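PDB 4NJ5: probable histone-lysine N-methyltransferase, H3 lysine-9 specific SUVH9, which takes part in transposon silencing and RNA-directed DNA methylation, apparently without methyltransferase activity, and may bind methylated DNA and recruit RNA polymerase V to chromatin. Local coordinates for residues 83-88 with 182-187; 378-383 with 494-499. All coordinates share one frame; numbering follows the deposited sequence.

Interaction 1 of 2, residues 83-88 with 182-187; sequences IFFFRF and YENEVS
Val-186 sets one methyl, CG1, squarely over the Phe-85 ring: the carbon stands 3.3 Å from the ring centroid and 9° off the ring normal, a CH-pi contact in which the two side chains cross at about a right angle. The other methyl, CG2, anti to the backbone N of Val-186, serves the next ring along, meeting Phe-86 CE1 at 3.6 Å, so the one valine straddles two aromatic side chains. Beside it, Asn-184 and Phe-85 run antiparallel alongside each other, amide and ring planes 34° apart, with Asn-184 OD1 lying 3.5 Å from Phe-85 CD1. Both segments belong to the SRA (YDG) domain, where residues 182-187 form the connection between strands 174-180 and 190-206, and Phe-84 pairs through its backbone with Tyr-191 of the latter strand. An Asx turn shapes this connection. Asn-184 OD1 takes N-H bonds from Val-186 N and, at 2.8 Å and nearly straight, from Ser-187 N, while ND2 donates to Tyr-182 O; the amide is thereby fixed against flipping. Ser-187 lies on the far side of Val-186 in sequence and also meets both phenylalanines: CB is 3.7 Å from Phe-86 CE2, and OG comes within 2.8 Å of Phe-85 O. That carbonyl accepts a hydrogen bond from Arg-189 NH1. Beyond these residues, Arg-27 of helix 8-35 packs against both Phe-86 and Val-186.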
loop_
_atom_site.group_PDB
_atom_site.type_symbol
_atom_site.label_atom_id
_atom_site.label_comp_id
_atom_site.label_asym_id
_atom_site.label_seq_id
_atom_site.Cartn_x
_atom_site.Cartn_y
_atom_site.Cartn_z
ATOM N N ILE A 83 1.764 -6.872 3.305
ATOM C CA ILE A 83 1.625 -6.062 4.509
ATOM C C ILE A 83 0.167 -5.748 4.812
ATOM O O ILE A 83 -0.670 -5.668 3.909
ATOM C CB ILE A 83 2.406 -4.739 4.413
ATOM C CG1 ILE A 83 1.968 -3.952 3.173
ATOM C CG2 ILE A 83 3.903 -5.006 4.402
ATOM C CD1 ILE A 83 2.544 -2.554 3.102
ATOM N N PHE A 84 -0.118 -5.573 6.099
ATOM C CA PHE A 84 -1.459 -5.274 6.581
ATOM C C PHE A 84 -1.355 -4.256 7.709
ATOM O O PHE A 84 -0.322 -4.166 8.372
ATOM C CB PHE A 84 -2.138 -6.557 7.063
ATOM C CG PHE A 84 -2.191 -7.631 6.019
ATOM C CD1 PHE A 84 -1.154 -8.540 5.885
ATOM C CD2 PHE A 84 -3.267 -7.719 5.152
ATOM C CE1 PHE A 84 -1.195 -9.517 4.911
ATOM C CE2 PHE A 84 -3.315 -8.697 4.178
ATOM C CZ PHE A 84 -2.277 -9.597 4.058
ATOM N N PHE A 85 -2.419 -3.492 7.933
ATOM C CA PHE A 85 -2.358 -2.392 8.896
ATOM C C PHE A 85 -3.220 -2.600 10.137
ATOM O O PHE A 85 -3.109 -1.854 11.106
ATOM C CB PHE A 85 -2.734 -1.079 8.217
ATOM C CG PHE A 85 -1.868 -0.744 7.044
ATOM C CD1 PHE A 85 -0.533 -0.422 7.225
ATOM C CD2 PHE A 85 -2.386 -0.749 5.757
ATOM C CE1 PHE A 85 0.273 -0.110 6.145
ATOM C CE2 PHE A 85 -1.587 -0.435 4.671
ATOM C CZ PHE A 85 -0.254 -0.115 4.866
ATOM N N PHE A 86 -4.078 -3.612 10.103
ATOM C CA PHE A 86 -4.979 -3.875 11.214
ATOM C C PHE A 86 -5.084 -5.367 11.486
ATOM O O PHE A 86 -4.963 -6.185 10.571
ATOM C CB PHE A 86 -6.373 -3.309 10.921
ATOM C CG PHE A 86 -6.387 -1.839 10.607
ATOM C CD1 PHE A 86 -6.408 -1.398 9.292
ATOM C CD2 PHE A 86 -6.391 -0.895 11.625
ATOM C CE1 PHE A 86 -6.429 -0.047 8.996
ATOM C CE2 PHE A 86 -6.413 0.464 11.335
ATOM C CZ PHE A 86 -6.432 0.887 10.017
ATOM N N ARG A 87 -5.316 -5.720 12.746
ATOM C CA ARG A 87 -5.513 -7.113 13.122
ATOM C C ARG A 87 -6.711 -7.731 12.412
ATOM O O ARG A 87 -6.637 -8.844 11.918
ATOM C CB ARG A 87 -5.681 -7.239 14.634
ATOM C CG ARG A 87 -4.458 -6.890 15.442
ATOM C CD ARG A 87 -3.376 -7.927 15.266
ATOM N NE ARG A 87 -2.984 -8.545 16.528
ATOM C CZ ARG A 87 -3.398 -9.740 16.930
ATOM N NH1 ARG A 87 -2.999 -10.233 18.093
ATOM N NH2 ARG A 87 -4.210 -10.441 16.160
ATOM N N PHE A 88 -7.816 -6.999 12.363
ATOM C CA PHE A 88 -9.051 -7.515 11.777
ATOM C C PHE A 88 -8.852 -7.819 10.297
ATOM O O PHE A 88 -9.418 -8.776 9.751
ATOM C CB PHE A 88 -10.173 -6.501 11.955
ATOM C CG PHE A 88 -11.451 -7.093 12.471
ATOM C CD1 PHE A 88 -12.320 -7.747 11.616
ATOM C CD2 PHE A 88 -11.790 -6.977 13.809
ATOM C CE1 PHE A 88 -13.507 -8.281 12.089
ATOM C CE2 PHE A 88 -12.971 -7.506 14.282
ATOM C CZ PHE A 88 -13.832 -8.158 13.418
ATOM N N TYR A 182 5.738 0.481 12.672
ATOM C CA TYR A 182 6.345 0.854 11.407
ATOM C C TYR A 182 5.601 2.032 10.795
ATOM O O TYR A 182 4.374 2.092 10.823
ATOM C CB TYR A 182 6.363 -0.348 10.460
ATOM C CG TYR A 182 7.422 -0.280 9.385
ATOM C CD1 TYR A 182 8.688 -0.813 9.593
ATOM C CD2 TYR A 182 7.154 0.315 8.159
ATOM C CE1 TYR A 182 9.658 -0.755 8.614
ATOM C CE2 TYR A 182 8.119 0.378 7.173
ATOM C CZ TYR A 182 9.367 -0.159 7.407
ATOM O OH TYR A 182 10.331 -0.101 6.433
ATOM N N GLU A 183 6.365 2.968 10.253
ATOM C CA GLU A 183 5.833 4.212 9.710
ATOM C C GLU A 183 4.892 3.953 8.523
ATOM O O GLU A 183 5.277 3.334 7.525
ATOM C CB GLU A 183 7.000 5.111 9.290
ATOM C CG GLU A 183 6.634 6.534 8.902
ATOM C CD GLU A 183 7.861 7.400 8.636
ATOM O OE1 GLU A 183 8.997 6.875 8.679
ATOM O OE2 GLU A 183 7.688 8.612 8.386
ATOM N N ASN A 184 3.652 4.414 8.656
ATOM C CA ASN A 184 2.677 4.370 7.570
ATOM C C ASN A 184 1.547 5.343 7.856
ATOM O O ASN A 184 1.376 5.784 8.987
ATOM C CB ASN A 184 2.131 2.955 7.374
ATOM C CG ASN A 184 1.226 2.520 8.503
ATOM O OD1 ASN A 184 0.025 2.789 8.491
ATOM N ND2 ASN A 184 1.799 1.844 9.491
ATOM N N GLU A 185 0.762 5.657 6.833
ATOM C CA GLU A 185 -0.209 6.742 6.932
ATOM C C GLU A 185 -1.639 6.298 7.256
ATOM O O GLU A 185 -2.555 7.118 7.293
ATOM C CB GLU A 185 -0.184 7.593 5.656
ATOM C CG GLU A 185 0.645 8.875 5.767
ATOM C CD GLU A 185 2.086 8.623 6.188
ATOM O OE1 GLU A 185 2.569 9.321 7.108
ATOM O OE2 GLU A 185 2.743 7.739 5.594
ATOM N N VAL A 186 -1.833 5.008 7.505
ATOM C CA VAL A 186 -3.180 4.489 7.753
ATOM C C VAL A 186 -3.391 4.029 9.199
ATOM O O VAL A 186 -4.480 4.191 9.752
ATOM C CB VAL A 186 -3.548 3.383 6.732
ATOM C CG1 VAL A 186 -2.326 2.566 6.386
ATOM C CG2 VAL A 186 -4.686 2.505 7.236
ATOM N N SER A 187 -2.349 3.488 9.820
ATOM C CA SER A 187 -2.432 3.100 11.227
ATOM C C SER A 187 -1.094 3.233 11.950
ATOM O O SER A 187 -0.102 3.663 11.370
ATOM C CB SER A 187 -2.957 1.669 11.367
ATOM O OG SER A 187 -1.957 0.727 11.026
#

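Interaction 2 of 2, residues 378-383 with 494-499; sequences LDVLHA and IPPMTE
Leu-381 and Ile-494 join two loops of the SET domain by a single antiparallel bridge, a hydrogen-bonded pair between the chain after strand 373-377 and the chain after strand 485-490. Its two bonds differ. Leu-381 N reaches Ile-494 O at 3.1 Å and almost straight (171°). Ile-494 N makes a shorter but more bent bond to Leu-381 O, 2.7 Å long and 141° at the hydrogen. Past the bridge the 494-499 chain makes a type II turn from Pro-495 to Thr-498, and its second proline carries much of the side-chain packing. The Pro-496 ring lies against the other loop through three carbons: CD meets Val-380 CG2 at 3.8 Å, CG lies near Asp-379 O, and CB rests 3.6 Å from Leu-378 O. The ring also touches Leu-232 and Ala-235 of helix 228-240. An alanine here would probably leave a gap beside Val-380 and free the turn to shift, since the ring carbons CG and CD would be gone. The looser part is wet: between the loops a water lies within hydrogen-bonding distance of Asp-379 O and Ile-494 O, two carbonyls that cannot bond each other. The carboxylate of Asp-379 has its partners outside the two loops: Arg-362 N, Asn-361 and Lys-239. At the other end chi3 of Met-497, at 113°, brings its CE methyl to 3.3 Å from Leu-378 CD2.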
loop_
_atom_site.group_PDB
_atom_site.type_symbol
_atom_site.label_atom_id
_atom_site.label_comp_id
_atom_site.label_asym_id
_atom_site.label_seq_id
_atom_site.Cartn_x
_atom_site.Cartn_y
_atom_site.Cartn_z
ATOM N N LEU A 378 11.076 3.371 -0.451
ATOM C CA LEU A 378 11.586 2.980 0.863
ATOM C C LEU A 378 10.457 3.009 1.883
ATOM O O LEU A 378 10.525 2.356 2.926
ATOM C CB LEU A 378 12.719 3.896 1.335
ATOM C CG LEU A 378 13.897 4.211 0.408
ATOM C CD1 LEU A 378 15.041 4.827 1.198
ATOM C CD2 LEU A 378 14.382 2.992 -0.346
ATOM N N ASP A 379 9.418 3.777 1.579
ATOM C CA ASP A 379 8.305 3.940 2.499
ATOM C C ASP A 379 7.184 2.973 2.160
ATOM O O ASP A 379 7.115 2.442 1.052
ATOM C CB ASP A 379 7.781 5.377 2.458
ATOM C CG ASP A 379 8.874 6.404 2.704
ATOM O OD1 ASP A 379 9.814 6.101 3.468
ATOM O OD2 ASP A 379 8.794 7.513 2.131
ATOM N N VAL A 380 6.314 2.735 3.131
ATOM C CA VAL A 380 5.107 1.967 2.897
ATOM C C VAL A 380 4.170 2.837 2.075
ATOM O O VAL A 380 4.047 4.034 2.329
ATOM C CB VAL A 380 4.443 1.578 4.234
ATOM C CG1 VAL A 380 3.002 1.142 4.025
ATOM C CG2 VAL A 380 5.254 0.488 4.931
ATOM N N LEU A 381 3.538 2.250 1.066
ATOM C CA LEU A 381 2.554 2.977 0.281
ATOM C C LEU A 381 1.207 2.293 0.408
ATOM O O LEU A 381 1.080 1.099 0.131
ATOM C CB LEU A 381 2.973 3.041 -1.185
ATOM C CG LEU A 381 4.321 3.701 -1.466
ATOM C CD1 LEU A 381 4.685 3.511 -2.922
ATOM C CD2 LEU A 381 4.275 5.180 -1.107
ATOM N N HIS A 382 0.199 3.047 0.834
ATOM C CA HIS A 382 -1.127 2.474 1.006
ATOM C C HIS A 382 -2.019 2.694 -0.213
ATOM O O HIS A 382 -1.760 3.568 -1.043
ATOM C CB HIS A 382 -1.796 2.985 2.284
ATOM C CG HIS A 382 -2.116 4.448 2.266
ATOM N ND1 HIS A 382 -1.257 5.403 2.765
ATOM C CD2 HIS A 382 -3.216 5.115 1.841
ATOM C CE1 HIS A 382 -1.808 6.598 2.635
ATOM N NE2 HIS A 382 -2.996 6.450 2.078
ATOM N N ALA A 383 -3.064 1.879 -0.306
ATOM C CA ALA A 383 -3.982 1.901 -1.437
ATOM C C ALA A 383 -4.652 3.257 -1.600
ATOM O O ALA A 383 -5.247 3.778 -0.660
ATOM C CB ALA A 383 -5.031 0.812 -1.276
ATOM N N ILE A 494 1.352 -1.323 -1.043
ATOM C CA ILE A 494 2.647 -1.757 -1.549
ATOM C C ILE A 494 3.715 -1.744 -0.458
ATOM O O ILE A 494 4.068 -0.683 0.054
ATOM C CB ILE A 494 3.120 -0.846 -2.700
ATOM C CG1 ILE A 494 2.009 -0.677 -3.742
ATOM C CG2 ILE A 494 4.397 -1.395 -3.322
ATOM C CD1 ILE A 494 2.302 0.377 -4.803
ATOM N N PRO A 495 4.230 -2.925 -0.095
ATOM C CA PRO A 495 5.347 -2.978 0.854
ATOM C C PRO A 495 6.598 -2.348 0.249
ATOM O O PRO A 495 6.725 -2.315 -0.973
ATOM C CB PRO A 495 5.548 -4.481 1.090
ATOM C CG PRO A 495 4.891 -5.157 -0.064
ATOM C CD PRO A 495 3.768 -4.265 -0.497
ATOM N N PRO A 496 7.494 -1.834 1.053
ATOM C CA PRO A 496 8.713 -1.242 0.557
ATOM C C PRO A 496 9.557 -2.241 -0.199
ATOM O O PRO A 496 9.552 -3.404 0.069
ATOM C CB PRO A 496 9.433 -0.863 1.815
ATOM C CG PRO A 496 8.414 -0.661 2.797
ATOM C CD PRO A 496 7.288 -1.539 2.461
ATOM N N MET A 497 10.227 -1.724 -1.201
ATOM C CA MET A 497 11.148 -2.399 -2.075
ATOM C C MET A 497 10.440 -3.125 -3.189
ATOM O O MET A 497 11.054 -3.662 -4.035
ATOM C CB MET A 497 12.126 -3.306 -1.328
ATOM C CG MET A 497 12.800 -2.670 -0.149
ATOM S SD MET A 497 13.780 -1.284 -0.608
ATOM C CE MET A 497 12.933 0.042 0.119
ATOM N N THR A 498 9.139 -3.074 -3.209
ATOM C CA THR A 498 8.422 -3.585 -4.324
ATOM C C THR A 498 8.469 -2.586 -5.452
ATOM O O THR A 498 8.208 -1.454 -5.274
ATOM C CB THR A 498 6.975 -3.916 -3.953
ATOM O OG1 THR A 498 6.959 -4.967 -2.994
ATOM C CG2 THR A 498 6.203 -4.303 -5.125
ATOM N N GLU A 499 8.837 -3.038 -6.622
ATOM C CA GLU A 499 8.921 -2.166 -7.767
ATOM C C GLU A 499 7.556 -1.570 -8.152
ATOM O O GLU A 499 6.557 -2.222 -8.142
ATOM C CB GLU A 499 9.604 -2.869 -8.951
ATOM C CG GLU A 499 9.686 -2.025 -10.196
ATOM C CD GLU A 499 10.468 -2.610 -11.350
ATOM O OE1 GLU A 499 10.626 -1.951 -12.330
ATOM O OE2 GLU A 499 10.935 -3.722 -11.316
HETATM O O HOH W 1 6.032 0.906 -1.092
#

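Interaction 1 belongs to the SRA domain and interaction 2 to the SET domain, yet their centres lie only 12 Å apart and the two touch directly, so together they mark part of the interface between these domains. Val-380 stands at the seam: its CG1 is 3.6 Å from Phe-85 CZ, and its CG2 lies equally far from Tyr-182 CE2. On one flank Ile-83 CD1 packs on Pro-495 CA at 3.6 Å, and on another Glu-185 CB meets His-382 CE1. Lys-239 of helix 228-240 ties the pair further, forming salt bridges with both Glu-183 and Asp-379. Both contacts lie away from the pre-SET zinc cluster.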